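Transaminase (Bacillus megaterium, PDB 5G0A) probably catalyses the pyridoxal-5'-phosphate-dependent, S-selective transfer of amino groups between amines and carbonyl compounds. Local coordinates at residues W111-F117 with G308-K314; L386-I392 with N439-A445. All coordinates share one frame; numbering follows the deposited sequence.

Contact 1 of 2, residues W111-F117 with G308-K314; sequences WPGKVRF and GAVLVSK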
loop_
_atom_site.group_PDB
_atom_site.type_symbol
_atom_site.label_atom_id
_atom_site.label_comp_id
_atom_site.label_asym_id
_atom_site.label_seq_id
_atom_site.Cartn_x
_atom_site.Cartn_y
_atom_site.Cartn_z
ATOM N N TRP B 111 -5.494 -34.611 5.255
ATOM C CA TRP B 111 -5.424 -33.136 5.393
ATOM C C TRP B 111 -6.796 -32.440 5.360
ATOM O O TRP B 111 -6.983 -31.462 6.074
ATOM C CB TRP B 111 -4.470 -32.509 4.373
ATOM C CG TRP B 111 -5.025 -32.282 2.963
ATOM C CD1 TRP B 111 -4.980 -33.160 1.908
ATOM C CD2 TRP B 111 -5.668 -31.093 2.459
ATOM N NE1 TRP B 111 -5.569 -32.607 0.799
ATOM C CE2 TRP B 111 -6.008 -31.344 1.098
ATOM C CE3 TRP B 111 -6.025 -29.870 3.028
ATOM C CZ2 TRP B 111 -6.666 -30.395 0.295
ATOM C CZ3 TRP B 111 -6.661 -28.912 2.226
ATOM C CH2 TRP B 111 -6.976 -29.181 0.878
ATOM N N PRO B 112 -7.776 -32.969 4.587
ATOM C CA PRO B 112 -8.974 -32.111 4.441
ATOM C C PRO B 112 -9.802 -31.905 5.693
ATOM O O PRO B 112 -10.103 -32.876 6.417
ATOM C CB PRO B 112 -9.801 -32.837 3.361
ATOM C CG PRO B 112 -8.810 -33.661 2.617
ATOM C CD PRO B 112 -7.798 -34.093 3.633
ATOM N N GLY B 113 -10.186 -30.639 5.932
ATOM C CA GLY B 113 -10.973 -30.279 7.101
ATOM C C GLY B 113 -12.374 -29.792 6.787
ATOM O O GLY B 113 -13.370 -30.479 7.073
ATOM N N LYS B 114 -12.464 -28.570 6.240
ATOM C CA LYS B 114 -13.755 -27.956 5.967
ATOM C C LYS B 114 -13.749 -27.168 4.641
ATOM O O LYS B 114 -12.719 -26.714 4.193
ATOM C CB LYS B 114 -14.142 -27.003 7.102
ATOM C CG LYS B 114 -14.679 -27.676 8.360
ATOM C CD LYS B 114 -15.244 -26.637 9.306
ATOM C CE LYS B 114 -16.200 -27.243 10.334
ATOM N NZ LYS B 114 -16.912 -26.126 11.017
ATOM N N VAL B 115 -14.928 -27.036 4.041
ATOM C CA VAL B 115 -15.135 -26.301 2.794
ATOM C C VAL B 115 -15.956 -25.020 3.058
ATOM O O VAL B 115 -16.888 -24.994 3.918
ATOM C CB VAL B 115 -15.909 -27.177 1.752
ATOM C CG1 VAL B 115 -16.215 -26.399 0.476
ATOM C CG2 VAL B 115 -15.160 -28.458 1.405
ATOM N N ARG B 116 -15.636 -23.968 2.307
ATOM C CA ARG B 116 -16.542 -22.811 2.165
ATOM C C ARG B 116 -16.859 -22.686 0.698
ATOM O O ARG B 116 -15.943 -22.541 -0.118
ATOM C CB ARG B 116 -15.920 -21.495 2.654
ATOM C CG ARG B 116 -16.757 -20.255 2.260
ATOM C CD ARG B 116 -16.623 -19.123 3.282
ATOM N NE ARG B 116 -17.326 -17.889 2.854
ATOM C CZ ARG B 116 -18.619 -17.654 3.045
ATOM N NH1 ARG B 116 -19.397 -18.578 3.612
ATOM N NH2 ARG B 116 -19.132 -16.504 2.629
ATOM N N PHE B 117 -18.147 -22.751 0.353
ATOM C CA PHE B 117 -18.536 -22.556 -1.041
ATOM C C PHE B 117 -18.769 -21.081 -1.331
ATOM O O PHE B 117 -19.355 -20.359 -0.513
ATOM C CB PHE B 117 -19.814 -23.346 -1.348
ATOM C CG PHE B 117 -19.600 -24.834 -1.350
ATOM C CD1 PHE B 117 -18.963 -25.432 -2.422
ATOM C CD2 PHE B 117 -20.048 -25.627 -0.281
ATOM C CE1 PHE B 117 -18.755 -26.814 -2.460
ATOM C CE2 PHE B 117 -19.843 -27.004 -0.294
ATOM C CZ PHE B 117 -19.200 -27.594 -1.390
ATOM N N GLY B 308 -17.737 -21.918 -6.733
ATOM C CA GLY B 308 -16.324 -22.020 -6.398
ATOM C C GLY B 308 -16.256 -22.540 -4.975
ATOM O O GLY B 308 -17.283 -22.646 -4.287
ATOM N N ALA B 309 -15.060 -22.904 -4.516
ATOM C CA ALA B 309 -14.951 -23.370 -3.145
ATOM C C ALA B 309 -13.528 -23.275 -2.671
ATOM O O ALA B 309 -12.590 -23.390 -3.469
ATOM C CB ALA B 309 -15.389 -24.832 -3.030
ATOM N N VAL B 310 -13.396 -23.194 -1.353
ATOM C CA VAL B 310 -12.081 -23.364 -0.738
ATOM C C VAL B 310 -12.164 -24.515 0.255
ATOM O O VAL B 310 -13.159 -24.659 0.966
ATOM C CB VAL B 310 -11.591 -22.022 -0.097
ATOM C CG1 VAL B 310 -12.563 -21.545 0.978
ATOM C CG2 VAL B 310 -10.194 -22.211 0.497
ATOM N N LEU B 311 -11.126 -25.350 0.282
ATOM C CA LEU B 311 -11.045 -26.460 1.230
ATOM C C LEU B 311 -9.775 -26.233 2.052
ATOM O O LEU B 311 -8.700 -26.055 1.488
ATOM C CB LEU B 311 -10.945 -27.789 0.491
ATOM C CG LEU B 311 -10.601 -29.036 1.345
ATOM C CD1 LEU B 311 -11.697 -29.304 2.373
ATOM C CD2 LEU B 311 -10.377 -30.232 0.407
ATOM N N VAL B 312 -9.947 -26.192 3.363
ATOM C CA VAL B 312 -8.832 -25.936 4.271
ATOM C C VAL B 312 -8.575 -27.180 5.118
ATOM O O VAL B 312 -9.484 -27.999 5.329
ATOM C CB VAL B 312 -9.095 -24.738 5.224
ATOM C CG1 VAL B 312 -9.468 -23.469 4.437
ATOM C CG2 VAL B 312 -10.177 -25.055 6.271
ATOM N N SER B 313 -7.340 -27.295 5.597
ATOM C CA SER B 313 -6.905 -28.441 6.440
ATOM C C SER B 313 -7.670 -28.544 7.755
ATOM O O SER B 313 -8.289 -27.585 8.212
ATOM C CB SER B 313 -5.397 -28.333 6.721
ATOM O OG SER B 313 -5.144 -27.214 7.560
ATOM N N LYS B 314 -7.591 -29.709 8.395
ATOM C CA LYS B 314 -8.198 -29.891 9.697
ATOM C C LYS B 314 -7.678 -28.866 10.710
ATOM O O LYS B 314 -8.443 -28.355 11.519
ATOM C CB LYS B 314 -7.913 -31.310 10.202
ATOM C CG LYS B 314 -8.611 -32.367 9.371
ATOM C CD LYS B 314 -8.448 -33.756 9.980
ATOM C CE LYS B 314 -9.420 -34.731 9.340
ATOM N NZ LYS B 314 -9.023 -35.137 7.975
#
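Trp-111 brings CH2 and CZ2 of its indole to Leu-311 CD2, CH2 at 3.6 Å, with Leu-311 O at the ring edge, where strand 112-117 pairs antiparallel with strand 308-313 in the large-domain sheet of a fold-type-I aminotransferase. Its chi1 of 81°, which puts CG between the backbone N and C, turns the indole this way, while NE1 bonds Tyr-284. The Leu-311 fork divides: CD1 meets Val-115 CG2 at 3.7 Å. Val-115, Leu-311 and Phe-117 pack tightly on helix 92-105, with Ala-309 against Met-296 of the next strand. A classic beta bulge interrupts the ladder: Val-312 O accepts from both Gly-113 N (2.8 Å) and Lys-114 N (3.2 Å). Glycine suits the bulge, because a beta carbon there would collide with Ser-313 O. The looser, solvent-exposed side is at Lys-314, whose chain bends at chi4 so that NZ is shared between Pro-112 O (3.0 Å) and Asp-110 O. With an alanine at Trp-111, a gap would probably open beside Leu-311 CD2. The second face is mixed: Val-310 and Val-312 lie on helix 121-136, while Lys-114 and Arg-116 pair with Asp-321 and Asp-87. Backbone bonds and apolar packing thus join the strands, leaving charges for partners beyond, including Gln-28 of the second subunit.

Contact 2 of 2, residues L386-I392 with N439-A445; sequences LLWIVDI and NTMRIGA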
loop_
_atom_site.group_PDB
_atom_site.type_symbol
_atom_site.label_atom_id
_atom_site.label_comp_id
_atom_site.label_asym_id
_atom_site.label_seq_id
_atom_site.Cartn_x
_atom_site.Cartn_y
_atom_site.Cartn_z
ATOM N N LEU B 386 -6.866 -34.280 -19.676
ATOM C CA LEU B 386 -7.281 -33.367 -20.735
ATOM C C LEU B 386 -6.697 -31.949 -20.554
ATOM O O LEU B 386 -7.411 -30.941 -20.654
ATOM C CB LEU B 386 -8.819 -33.306 -20.809
ATOM C CG LEU B 386 -9.561 -34.427 -21.569
ATOM C CD1 LEU B 386 -9.170 -34.473 -23.038
ATOM C CD2 LEU B 386 -9.371 -35.788 -20.898
ATOM N N LEU B 387 -5.392 -31.873 -20.306
ATOM C CA LEU B 387 -4.710 -30.588 -20.207
ATOM C C LEU B 387 -3.309 -30.732 -20.812
ATOM O O LEU B 387 -2.433 -31.376 -20.224
ATOM C CB LEU B 387 -4.625 -30.135 -18.740
ATOM C CG LEU B 387 -4.047 -28.723 -18.481
ATOM C CD1 LEU B 387 -4.901 -27.624 -19.115
ATOM C CD2 LEU B 387 -3.895 -28.492 -16.989
ATOM N N TRP B 388 -3.116 -30.148 -21.986
ATOM C CA TRP B 388 -1.869 -30.339 -22.730
ATOM C C TRP B 388 -1.260 -29.006 -23.137
ATOM O O TRP B 388 -1.968 -28.082 -23.543
ATOM C CB TRP B 388 -2.081 -31.307 -23.927
ATOM C CG TRP B 388 -2.377 -32.699 -23.421
ATOM C CD1 TRP B 388 -3.594 -33.210 -23.082
ATOM C CD2 TRP B 388 -1.422 -33.726 -23.144
ATOM N NE1 TRP B 388 -3.453 -34.488 -22.600
ATOM C CE2 TRP B 388 -2.128 -34.830 -22.638
ATOM C CE3 TRP B 388 -0.032 -33.823 -23.289
ATOM C CZ2 TRP B 388 -1.495 -36.015 -22.268
ATOM C CZ3 TRP B 388 0.593 -34.990 -22.913
ATOM C CH2 TRP B 388 -0.132 -36.069 -22.415
ATOM N N ILE B 389 0.056 -28.895 -22.971
ATOM C CA ILE B 389 0.785 -27.778 -23.532
ATOM C C ILE B 389 1.587 -28.308 -24.705
ATOM O O ILE B 389 2.100 -29.420 -24.641
ATOM C CB ILE B 389 1.777 -27.125 -22.537
ATOM C CG1 ILE B 389 2.716 -28.170 -21.932
ATOM C CG2 ILE B 389 1.048 -26.334 -21.459
ATOM C CD1 ILE B 389 4.152 -27.697 -21.818
ATOM N N VAL B 390 1.665 -27.512 -25.765
ATOM C CA VAL B 390 2.512 -27.804 -26.914
ATOM C C VAL B 390 3.330 -26.549 -27.190
ATOM O O VAL B 390 2.782 -25.482 -27.524
ATOM C CB VAL B 390 1.703 -28.180 -28.181
ATOM C CG1 VAL B 390 2.648 -28.520 -29.337
ATOM C CG2 VAL B 390 0.750 -29.343 -27.919
ATOM N N ASP B 391 4.648 -26.675 -27.036
ATOM C CA ASP B 391 5.545 -25.560 -27.297
ATOM C C ASP B 391 5.771 -25.437 -28.800
ATOM O O ASP B 391 6.265 -26.366 -29.445
ATOM C CB ASP B 391 6.882 -25.734 -26.562
ATOM C CG ASP B 391 6.716 -25.905 -25.062
ATOM O OD1 ASP B 391 5.887 -25.194 -24.456
ATOM O OD2 ASP B 391 7.442 -26.741 -24.480
ATOM N N ILE B 392 5.393 -24.286 -29.339
ATOM C CA ILE B 392 5.477 -24.008 -30.764
ATOM C C ILE B 392 6.767 -23.214 -31.023
ATOM O O ILE B 392 7.054 -22.238 -30.336
ATOM C CB ILE B 392 4.233 -23.228 -31.256
ATOM C CG1 ILE B 392 2.929 -24.003 -30.956
ATOM C CG2 ILE B 392 4.321 -22.905 -32.746
ATOM C CD1 ILE B 392 2.721 -25.287 -31.749
ATOM N N ASN B 439 3.307 -18.496 -27.885
ATOM C CA ASN B 439 4.116 -19.625 -28.384
ATOM C C ASN B 439 3.711 -20.987 -27.848
ATOM O O ASN B 439 4.460 -21.954 -27.989
ATOM C CB ASN B 439 5.599 -19.432 -28.023
ATOM C CG ASN B 439 6.133 -18.086 -28.438
ATOM O OD1 ASN B 439 6.067 -17.715 -29.611
ATOM N ND2 ASN B 439 6.673 -17.343 -27.475
ATOM N N THR B 440 2.542 -21.077 -27.216
ATOM C CA THR B 440 2.225 -22.280 -26.478
ATOM C C THR B 440 0.765 -22.604 -26.641
ATOM O O THR B 440 -0.093 -21.800 -26.308
ATOM C CB THR B 440 2.521 -22.113 -24.969
ATOM O OG1 THR B 440 3.786 -21.445 -24.795
ATOM C CG2 THR B 440 2.537 -23.475 -24.264
ATOM N N MET B 441 0.495 -23.781 -27.170
ATOM C CA MET B 441 -0.857 -24.287 -27.235
ATOM C C MET B 441 -1.285 -24.775 -25.876
ATOM O O MET B 441 -0.471 -25.308 -25.136
ATOM C CB MET B 441 -0.860 -25.455 -28.174
ATOM C CG MET B 441 -0.098 -25.083 -29.414
ATOM S SD MET B 441 -1.308 -24.751 -30.664
ATOM C CE MET B 441 -1.485 -26.482 -31.055
ATOM N N ARG B 442 -2.580 -24.626 -25.593
ATOM C CA ARG B 442 -3.178 -25.084 -24.350
ATOM C C ARG B 442 -4.455 -25.809 -24.763
ATOM O O ARG B 442 -5.450 -25.184 -25.144
ATOM C CB ARG B 442 -3.506 -23.900 -23.428
ATOM C CG ARG B 442 -3.630 -24.281 -21.954
ATOM C CD ARG B 442 -2.230 -24.293 -21.357
ATOM N NE ARG B 442 -2.088 -24.585 -19.928
ATOM C CZ ARG B 442 -1.805 -25.789 -19.436
ATOM N NH1 ARG B 442 -1.718 -26.844 -20.251
ATOM N NH2 ARG B 442 -1.616 -25.946 -18.131
ATOM N N ILE B 443 -4.402 -27.128 -24.694
ATOM C CA ILE B 443 -5.422 -27.971 -25.306
ATOM C C ILE B 443 -6.215 -28.657 -24.223
ATOM O O ILE B 443 -5.631 -29.238 -23.318
ATOM C CB ILE B 443 -4.761 -29.019 -26.239
ATOM C CG1 ILE B 443 -4.041 -28.301 -27.389
ATOM C CG2 ILE B 443 -5.800 -29.995 -26.803
ATOM C CD1 ILE B 443 -3.080 -29.173 -28.162
ATOM N N GLY B 444 -7.547 -28.604 -24.328
ATOM C CA GLY B 444 -8.414 -29.299 -23.385
ATOM C C GLY B 444 -9.770 -29.616 -23.988
ATOM O O GLY B 444 -10.245 -28.892 -24.842
ATOM N N ALA B 445 -10.370 -30.712 -23.542
ATOM C CA ALA B 445 -11.727 -31.078 -23.935
ATOM C C ALA B 445 -12.429 -31.619 -22.702
ATOM O O ALA B 445 -11.869 -31.557 -21.610
ATOM C CB ALA B 445 -11.689 -32.115 -25.072
HETATM O O HOH W 1 -0.564 -29.255 -19.022
HETATM O O HOH W 2 6.702 -19.995 -31.429
#
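Arg-442 runs its CG trans to the backbone N (chi1 -158°) and then bends at chi2 (84°), which swings the guanidinium across to Leu-387 and Ile-389. Here strands 387-392 and 440-443 pair antiparallel within the three-stranded sheet of the small C-terminal domain. Leu-387 CD1 packs over one face of the guanidinium, 3.6 Å from CZ, and Ile-389 CG2 covers the opposite face, tightly against NH1. This aliphatic sandwich leaves the rim for polar partners, as suits a flat cation: NH1 gives a bond to water 1 at 2.9 Å, in the guanidinium plane, and NE bonds Gly-241 O. The water passes a weak bond on to Leu-387 O, so the buried charge is tied both to the neighbouring strand and to a loop outside the sheet.

The other face of the ladder is apolar. Val-390 CB meets Met-441 CB at 3.7 Å in a hydrogen-bonded pair, while Val-390 CG2 reaches Ile-443 CD1. Met-441, flexible enough to bend at chi2 and chi3, offers CG to Ile-392 CG1 at 3.6 Å. Beta-branched Val-390, Ile-392 and Ile-443 suit extended strands, and the face is covered by helices: Trp-388 lies on helix 353-374, and Met-441 and Ile-392 on helix 451-468. At the Leu-386 end, Arg-277 NH1 bonds both Leu-386 O and Ala-445 O. Leu-386 CD1 packs 4.0 Å from Ala-445 CB, and Ala-445 N is buried with no hydrogen-bonding partner in the model.

Overall arrangement
Contacts 1 and 2 belong to two different sheets of the subunit, on opposite sides of its centre. Their centres lie 30 Å apart and their nearest atoms about 17 Å, so they do not touch. Contact 1 joins to the seven-stranded sheet the strand that is outermost within this chain, 112-118, whose Val-115 backbone bonds to the second subunit. That strand leads straight into Thr-120, Gly-121 and Ser-122 of the cofactor pocket, and Gly-308 is about 7 Å from a bound pyridoxal-5'-phosphate. In contact 2 the side chain of Arg-442 is about 9 Å from a bound pyridoxal-5'-phosphate, and Leu-387 touches the pocket residue Leu-272. No other chain touches contact 2.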